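Local structure of sporulation-control protein spo0M (Bacillus subtilis, 5CL2) at residues A[48-53]-A[107-112]; A[103-108]-A[121-126]. The protein controls expression of spo0A and is required for Bacillus subtilis to pass the morphological stage 0 of sporulation. All coordinates share one frame; numbering follows the deposited sequence.

Contact 1. Residues A[48-53]-A[107-112]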
ATOM      1  N   GLN A  48      11.811  14.405   3.787  1.00 53.52           N
ATOM      2  CA  GLN A  48      10.497  13.770   3.877  1.00 49.40           C
ATOM      3  C   GLN A  48       9.516  14.459   2.969  1.00 47.00           C
ATOM      4  O   GLN A  48       9.398  15.684   2.992  1.00 44.70           O
ATOM      5  CB  GLN A  48       9.924  13.805   5.289  1.00 49.17           C
ATOM      6  CG  GLN A  48      10.911  13.573   6.388  1.00 64.58           C
ATOM      7  CD  GLN A  48      10.358  12.614   7.424  1.00 75.18           C
ATOM      8  OE1 GLN A  48       9.170  12.672   7.774  1.00 75.05           O
ATOM      9  NE2 GLN A  48      11.215  11.707   7.911  1.00 78.93           N
ATOM     10  N   LEU A  49       8.766  13.653   2.223  1.00 48.79           N
ATOM     11  CA  LEU A  49       7.655  14.147   1.419  1.00 46.32           C
ATOM     12  C   LEU A  49       6.397  13.883   2.243  1.00 44.70           C
ATOM     13  O   LEU A  49       6.179  12.777   2.713  1.00 45.01           O
ATOM     14  CB  LEU A  49       7.609  13.452   0.055  1.00 44.74           C
ATOM     15  CG  LEU A  49       6.695  14.028  -1.032  1.00 50.05           C
ATOM     16  CD1 LEU A  49       7.277  15.305  -1.660  1.00 44.57           C
ATOM     17  CD2 LEU A  49       6.402  12.983  -2.094  1.00 45.29           C
ATOM     18  N   SER A  50       5.603  14.917   2.480  1.00 43.40           N
ATOM     19  CA  SER A  50       4.444  14.733   3.332  1.00 46.62           C
ATOM     20  C   SER A  50       3.235  15.531   2.896  1.00 47.79           C
ATOM     21  O   SER A  50       3.314  16.468   2.096  1.00 42.85           O
ATOM     22  CB  SER A  50       4.759  15.101   4.769  1.00 51.60           C
ATOM     23  OG  SER A  50       5.052  16.473   4.836  1.00 55.00           O
ATOM     24  N   THR A  51       2.093  15.116   3.417  1.00 47.33           N
ATOM     25  CA  THR A  51       0.872  15.843   3.155  1.00 51.13           C
ATOM     26  C   THR A  51       0.028  15.709   4.408  1.00 48.94           C
ATOM     27  O   THR A  51       0.566  15.309   5.454  1.00 49.08           O
ATOM     28  CB  THR A  51       0.152  15.328   1.884  1.00 47.69           C
ATOM     29  OG1 THR A  51      -0.897  16.237   1.542  1.00 51.71           O
ATOM     30  CG2 THR A  51      -0.373  13.911   2.061  1.00 48.14           C
ATOM     31  N   ARG A  52      -1.234  16.137   4.340  1.00 40.09           N
ATOM     32  CA  ARG A  52      -2.172  15.976   5.440  1.00 44.69           C
ATOM     33  C   ARG A  52      -3.463  15.342   4.915  1.00 50.15           C
ATOM     34  O   ARG A  52      -3.801  15.471   3.741  1.00 48.61           O
ATOM     35  CB  ARG A  52      -2.508  17.315   6.089  1.00 51.19           C
ATOM     36  CG  ARG A  52      -1.437  18.357   5.985  1.00 60.96           C
ATOM     37  CD  ARG A  52      -2.015  19.724   6.295  1.00 69.14           C
ATOM     38  NE  ARG A  52      -3.112  20.066   5.395  1.00 70.92           N
ATOM     39  CZ  ARG A  52      -3.556  21.305   5.197  1.00 76.63           C
ATOM     40  NH1 ARG A  52      -3.006  22.329   5.847  1.00 71.41           N
ATOM     41  NH2 ARG A  52      -4.562  21.519   4.357  1.00 74.19           N
ATOM     42  N   TYR A  53      -4.193  14.662   5.779  1.00 44.80           N
ATOM     43  CA  TYR A  53      -5.462  14.116   5.350  1.00 51.66           C
ATOM     44  C   TYR A  53      -6.501  14.285   6.432  1.00 50.95           C
ATOM     45  O   TYR A  53      -6.160  14.466   7.609  1.00 44.46           O
ATOM     46  CB  TYR A  53      -5.323  12.654   4.932  1.00 47.61           C
ATOM     47  CG  TYR A  53      -5.025  11.660   6.029  1.00 48.72           C
ATOM     48  CD1 TYR A  53      -3.727  11.449   6.486  1.00 46.46           C
ATOM     49  CD2 TYR A  53      -6.047  10.899   6.583  1.00 49.75           C
ATOM     50  CE1 TYR A  53      -3.466  10.506   7.484  1.00 51.12           C
ATOM     51  CE2 TYR A  53      -5.804   9.959   7.563  1.00 47.45           C
ATOM     52  CZ  TYR A  53      -4.527   9.755   8.011  1.00 52.08           C
ATOM     53  OH  TYR A  53      -4.340   8.807   8.994  1.00 51.75           O
ATOM     54  N   ALA A 107       4.508  18.868   0.889  1.00 51.64           N
ATOM     55  CA  ALA A 107       5.709  19.553   1.286  1.00 56.05           C
ATOM     56  C   ALA A 107       6.909  18.607   1.327  1.00 51.01           C
ATOM     57  O   ALA A 107       6.774  17.450   1.705  1.00 50.77           O
ATOM     58  CB  ALA A 107       5.497  20.222   2.644  1.00 56.07           C
ATOM     59  N   VAL A 108       8.069  19.121   0.926  1.00 50.27           N
ATOM     60  CA  VAL A 108       9.371  18.491   1.166  1.00 49.68           C
ATOM     61  C   VAL A 108       9.981  19.070   2.446  1.00 48.08           C
ATOM     62  O   VAL A 108      10.188  20.269   2.568  1.00 47.97           O
ATOM     63  CB  VAL A 108      10.332  18.695  -0.015  1.00 49.38           C
ATOM     64  CG1 VAL A 108      11.713  18.200   0.334  1.00 43.67           C
ATOM     65  CG2 VAL A 108       9.778  17.999  -1.276  1.00 45.88           C
ATOM     66  N   VAL A 109      10.191  18.214   3.430  1.00 44.51           N
ATOM     67  CA  VAL A 109      10.689  18.626   4.726  1.00 41.45           C
ATOM     68  C   VAL A 109      12.093  18.100   4.933  1.00 47.20           C
ATOM     69  O   VAL A 109      12.343  16.912   4.775  1.00 47.73           O
ATOM     70  CB  VAL A 109       9.781  18.113   5.852  1.00 50.05           C
ATOM     71  CG1 VAL A 109      10.373  18.407   7.213  1.00 44.28           C
ATOM     72  CG2 VAL A 109       8.371  18.692   5.712  1.00 51.27           C
ATOM     73  N   THR A 110      13.008  19.002   5.266  1.00 48.67           N
ATOM     74  CA  THR A 110      14.379  18.654   5.565  1.00 45.58           C
ATOM     75  C   THR A 110      14.523  18.560   7.069  1.00 47.67           C
ATOM     76  O   THR A 110      14.129  19.466   7.797  1.00 52.69           O
ATOM     77  CB  THR A 110      15.360  19.690   4.996  1.00 45.98           C
ATOM     78  OG1 THR A 110      15.183  19.781   3.575  1.00 44.10           O
ATOM     79  CG2 THR A 110      16.818  19.295   5.303  1.00 41.87           C
ATOM     80  N   ASP A 111      15.047  17.428   7.517  1.00 50.79           N
ATOM     81  CA  ASP A 111      15.357  17.178   8.917  1.00 50.39           C
ATOM     82  C   ASP A 111      16.879  17.017   9.081  1.00 51.24           C
ATOM     83  O   ASP A 111      17.455  16.022   8.649  1.00 50.51           O
ATOM     84  CB  ASP A 111      14.586  15.921   9.380  1.00 53.55           C
ATOM     85  CG  ASP A 111      14.953  15.464  10.784  1.00 58.86           C
ATOM     86  OD1 ASP A 111      15.336  16.303  11.642  1.00 62.68           O
ATOM     87  OD2 ASP A 111      14.807  14.247  11.041  1.00 58.50           O
ATOM     88  N   LEU A 112      17.532  17.996   9.697  1.00 50.16           N
ATOM     89  CA  LEU A 112      18.966  17.875   9.992  1.00 53.49           C
ATOM     90  C   LEU A 112      19.122  17.625  11.488  1.00 49.47           C
ATOM     91  O   LEU A 112      18.847  18.497  12.303  1.00 52.84           O
ATOM     92  CB  LEU A 112      19.738  19.133   9.549  1.00 47.58           C
ATOM     93  CG  LEU A 112      21.218  19.263   9.903  1.00 51.49           C
ATOM     94  CD1 LEU A 112      22.030  19.844   8.750  1.00 52.17           C
ATOM     95  CD2 LEU A 112      21.373  20.136  11.092  1.00 59.91           C
TER

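Contact 2. Residues A[103-108]-A[121-126]. With NA (sodium ion), chain C.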
ATOM      1  N   LYS A 103      -7.675  21.775  -1.172  1.00 60.93           N
ATOM      2  CA  LYS A 103      -7.072  21.996   0.133  1.00 66.88           C
ATOM      3  C   LYS A 103      -5.738  21.228   0.349  1.00 63.32           C
ATOM      4  O   LYS A 103      -5.056  21.409   1.364  1.00 59.86           O
ATOM      5  CB  LYS A 103      -8.099  21.629   1.210  1.00 71.20           C
ATOM      6  CG  LYS A 103      -8.712  22.850   1.903  1.00 72.49           C
ATOM      7  CD  LYS A 103      -9.685  22.432   2.996  1.00 75.47           C
ATOM      8  CE  LYS A 103      -9.866  23.534   4.043  1.00 79.69           C
ATOM      9  NZ  LYS A 103     -10.060  24.882   3.455  1.00 73.03           N
ATOM     10  N   VAL A 104      -5.349  20.417  -0.629  1.00 54.93           N
ATOM     11  CA  VAL A 104      -4.196  19.540  -0.482  1.00 55.72           C
ATOM     12  C   VAL A 104      -2.838  20.252  -0.566  1.00 59.02           C
ATOM     13  O   VAL A 104      -2.539  20.949  -1.540  1.00 58.45           O
ATOM     14  CB  VAL A 104      -4.215  18.436  -1.536  1.00 55.19           C
ATOM     15  CG1 VAL A 104      -2.982  17.555  -1.402  1.00 49.68           C
ATOM     16  CG2 VAL A 104      -5.506  17.613  -1.415  1.00 52.37           C
ATOM     17  N   GLU A 105      -2.016  20.078   0.462  1.00 51.67           N
ATOM     18  CA  GLU A 105      -0.633  20.547   0.353  1.00 65.65           C
ATOM     19  C   GLU A 105       0.368  19.388   0.426  1.00 54.57           C
ATOM     20  O   GLU A 105       0.205  18.446   1.210  1.00 53.89           O
ATOM     21  CB  GLU A 105      -0.312  21.603   1.438  1.00 57.97           C
ATOM     22  CG  GLU A 105      -0.098  21.040   2.853  1.00 71.78           C
ATOM     23  CD  GLU A 105       0.553  22.043   3.831  1.00 80.80           C
ATOM     24  OE1 GLU A 105       1.622  22.611   3.490  1.00 84.09           O
ATOM     25  OE2 GLU A 105       0.016  22.245   4.946  1.00 80.44           O
ATOM     26  N   VAL A 106       1.387  19.467  -0.422  1.00 53.86           N
ATOM     27  CA  VAL A 106       2.498  18.522  -0.406  1.00 51.13           C
ATOM     28  C   VAL A 106       3.780  19.297  -0.129  1.00 55.41           C
ATOM     29  O   VAL A 106       4.099  20.274  -0.813  1.00 56.00           O
ATOM     30  CB  VAL A 106       2.653  17.777  -1.729  1.00 51.17           C
ATOM     31  CG1 VAL A 106       3.906  16.918  -1.691  1.00 45.99           C
ATOM     32  CG2 VAL A 106       1.429  16.928  -2.008  1.00 51.32           C
ATOM     33  N   ALA A 107       4.508  18.868   0.889  1.00 51.64           N
ATOM     34  CA  ALA A 107       5.709  19.553   1.286  1.00 56.05           C
ATOM     35  C   ALA A 107       6.909  18.607   1.327  1.00 51.01           C
ATOM     36  O   ALA A 107       6.774  17.450   1.705  1.00 50.77           O
ATOM     37  CB  ALA A 107       5.497  20.222   2.644  1.00 56.07           C
ATOM     38  N   VAL A 108       8.069  19.121   0.926  1.00 50.27           N
ATOM     39  CA  VAL A 108       9.371  18.491   1.166  1.00 49.68           C
ATOM     40  C   VAL A 108       9.981  19.070   2.446  1.00 48.08           C
ATOM     41  O   VAL A 108      10.188  20.269   2.568  1.00 47.97           O
ATOM     42  CB  VAL A 108      10.332  18.695  -0.015  1.00 49.38           C
ATOM     43  CG1 VAL A 108      11.713  18.200   0.334  1.00 43.67           C
ATOM     44  CG2 VAL A 108       9.778  17.999  -1.276  1.00 45.88           C
ATOM     45  N   SER A 121      15.586  22.443  10.721  1.00 45.48           N
ATOM     46  CA  SER A 121      14.662  21.956   9.725  1.00 49.55           C
ATOM     47  C   SER A 121      14.494  22.925   8.582  1.00 45.85           C
ATOM     48  O   SER A 121      14.833  24.086   8.699  1.00 50.90           O
ATOM     49  CB  SER A 121      13.309  21.651  10.393  1.00 46.41           C
ATOM     50  OG  SER A 121      12.816  22.802  11.061  1.00 53.27           O
ATOM     51  N   ASP A 122      13.974  22.428   7.469  1.00 49.88           N
ATOM     52  CA  ASP A 122      13.521  23.304   6.394  1.00 51.19           C
ATOM     53  C   ASP A 122      12.211  22.765   5.797  1.00 50.09           C
ATOM     54  O   ASP A 122      11.942  21.588   5.896  1.00 48.98           O
ATOM     55  CB  ASP A 122      14.574  23.441   5.312  1.00 44.41           C
ATOM     56  CG  ASP A 122      14.270  24.574   4.360  1.00 51.54           C
ATOM     57  OD1 ASP A 122      13.405  25.410   4.701  1.00 50.76           O
ATOM     58  OD2 ASP A 122      14.913  24.653   3.290  1.00 56.24           O
ATOM     59  N   HIS A 123      11.437  23.639   5.158  1.00 52.83           N
ATOM     60  CA  HIS A 123      10.147  23.300   4.559  1.00 58.48           C
ATOM     61  C   HIS A 123      10.033  23.909   3.158  1.00 54.90           C
ATOM     62  O   HIS A 123      10.111  25.136   2.997  1.00 52.73           O
ATOM     63  CB  HIS A 123       9.022  23.813   5.478  1.00 59.30           C
ATOM     64  CG  HIS A 123       7.636  23.663   4.916  1.00 69.24           C
ATOM     65  ND1 HIS A 123       6.786  22.645   5.285  1.00 71.33           N
ATOM     66  CD2 HIS A 123       6.945  24.436   4.037  1.00 66.95           C
ATOM     67  CE1 HIS A 123       5.630  22.787   4.654  1.00 67.03           C
ATOM     68  NE2 HIS A 123       5.703  23.857   3.889  1.00 70.32           N
ATOM     69  N   ASP A 124       9.841  23.064   2.152  1.00 47.85           N
ATOM     70  CA  ASP A 124       9.660  23.542   0.786  1.00 50.69           C
ATOM     71  C   ASP A 124       8.373  22.934   0.217  1.00 55.24           C
ATOM     72  O   ASP A 124       8.286  21.750  -0.061  1.00 58.09           O
ATOM     73  CB  ASP A 124      10.848  23.138  -0.094  1.00 49.55           C
ATOM     74  CG  ASP A 124      12.153  23.839   0.305  1.00 53.79           C
ATOM     75  OD1 ASP A 124      12.855  23.284   1.188  1.00 49.34           O
ATOM     76  OD2 ASP A 124      12.463  24.935  -0.238  1.00 52.15           O
ATOM     77  N   ARG A 125       7.370  23.749   0.008  1.00 54.09           N
ATOM     78  CA  ARG A 125       6.187  23.277  -0.658  1.00 60.28           C
ATOM     79  C   ARG A 125       6.478  22.880  -2.092  1.00 58.28           C
ATOM     80  O   ARG A 125       7.290  23.511  -2.761  1.00 57.43           O
ATOM     81  CB  ARG A 125       5.128  24.339  -0.583  1.00 63.42           C
ATOM     82  CG  ARG A 125       4.879  24.784   0.837  1.00 63.45           C
ATOM     83  CD  ARG A 125       4.578  26.247   0.716  1.00 74.54           C
ATOM     84  NE  ARG A 125       3.522  26.358  -0.293  1.00 82.72           N
ATOM     85  CZ  ARG A 125       2.645  27.352  -0.360  1.00 80.98           C
ATOM     86  NH1 ARG A 125       2.762  28.374   0.472  1.00 78.97           N
ATOM     87  NH2 ARG A 125       1.706  27.371  -1.305  1.00 71.63           N
ATOM     88  N   ILE A 126       5.813  21.830  -2.567  1.00 59.60           N
ATOM     89  CA  ILE A 126       5.802  21.566  -3.997  1.00 59.95           C
ATOM     90  C   ILE A 126       4.387  21.459  -4.547  1.00 62.82           C
ATOM     91  O   ILE A 126       3.441  21.069  -3.851  1.00 63.87           O
ATOM     92  CB  ILE A 126       6.591  20.295  -4.348  1.00 58.99           C
ATOM     93  CG1 ILE A 126       5.990  19.065  -3.692  1.00 57.83           C
ATOM     94  CG2 ILE A 126       8.013  20.422  -3.883  1.00 61.99           C
ATOM     95  CD1 ILE A 126       6.472  17.769  -4.329  1.00 58.60           C
TER
HETATM   96 NA    NA C 301      13.941  25.567   1.353  1.00 59.22          NA
HETATM   97  O   HOH W   1      12.580  26.614   2.359  1.00 41.02           O

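Contact 1. Residues A[48-53]-A[107-112]
Residues Q48 to S50 pair with A107 to V109 as neighbouring antiparallel strands, the short segments twisted against each other at 135° and offset so that three residues of each pair up. Q48 faces V109 and S50 faces A107 in hydrogen-bonded pairs, with L49 and V108 as the non-hydrogen-bonded pair between them. Each outer pair is closed by two backbone bonds. Q48 N gives to V109 O at 2.7 Å and V109 N returns a nearly straight bond to Q48 O, also 2.7 Å; S50 N to A107 O and A107 N to S50 O are both 2.9 Å. Carbonyl oxygens Q48 O and A107 O also receive CA-H contacts from V108 and L49 respectively.

On one face the side chains of L49 and V108 cross obliquely, CD1 of L49 lying 3.7 Å from CG2 of V108. L49 has CG anti to the backbone N (chi1 -168°); beyond it chi2 (75°) places CD1, the atom that meets V108. I126, two strands away in the same sheet, and L93 from a loop also pack against L49, while L47 packs on V108. The other face carries Q48, S50, A107 and V109. Here S50 OG comes within 4.1 Å of V109 CG2 and has a weak hydrogen bond to Y65 OH. Q48 contributes its aliphatic part, with CB 4.3 Å from V109 CB, and also packs on T67 and S70.

Four backbone bonds therefore grip this internal strand pair of the mixed sheet, in a region whose family assignment is consistent with an arrestin-like fold. They satisfy the facing peptide groups of the outer pairs, while the apolar side chains of L49 and V108 meet on the buried face, their own peptide groups bonding to the flanking strands.

Contact 2. Residues A[103-108]-A[121-126]
The beta hairpin of strands 106-114 and 120-128 carries a sodium site on its second strand, and this contact joins that strand to its partner. D124 grips the sodium ion with both carboxylate oxygens, OD1 at 2.5 Å and OD2 at 2.3 Å, whereas D122 uses OD2 alone, at 2.4 Å. The backbone O of T14 and a water complete the observed ligands. That water also donates to D122 OD1 and H123 O, tying the ion to the strand backbone. D122 OD1 additionally accepts the N-H of H123, which meets it from above the carboxylate plane.

Beside the site, V108 and D124 form an antiparallel hydrogen-bonded pair: V108 N to D124 O and D124 N to V108 O are each 2.8 Å. D124 CG stands anti to its carbonyl carbon (chi1 -67°) on the face shared with V108 and I126. On that face I126 meets two valines obliquely, its CG1 lying 3.6 Å from V106 CG1 and its CG2 4.0 Å from V108 CG2; L49 and L16 also pack on I126.

A107 and R125 turn to the opposite face. H123 has CG anti to its N (chi1 174°); the CE1 corner of its ring lies 3.3 Å from A107 CB, a close contact made obliquely to the ring. E105 OE1 approaches the edge of the imidazole, near its plane, with the carboxylate turned 73° from the ring; its OE2 forms a salt bridge with R52.

The metal probably offsets the repulsion between the carboxylates of D122 and D124. Because D124 is also held through its own N and O to V108, the same residue that chelates the ion is fixed in the strand pairing.

Overall arrangement
Following the chain from the N terminus, strand 40-57 comes first, and contact 1 brings it beside strand 106-114 after a long excursion that includes strands 60-79 and 84-92. Contact 2 then closes the much shorter hairpin from 106-114 to 120-128. The two loops follow one another rather than nest, overlapping at A107 and V108, so strand 106-114 is the middle member of three neighbours in the mixed sheet. Further links join the contacts: a probable hydrogen bond from T51 OG1 to E105 O at one end, and another from T110 N to D122 O near the sodium site. Through T14, the site ties this sheet to strand 11-16 of the three-stranded antiparallel sheet.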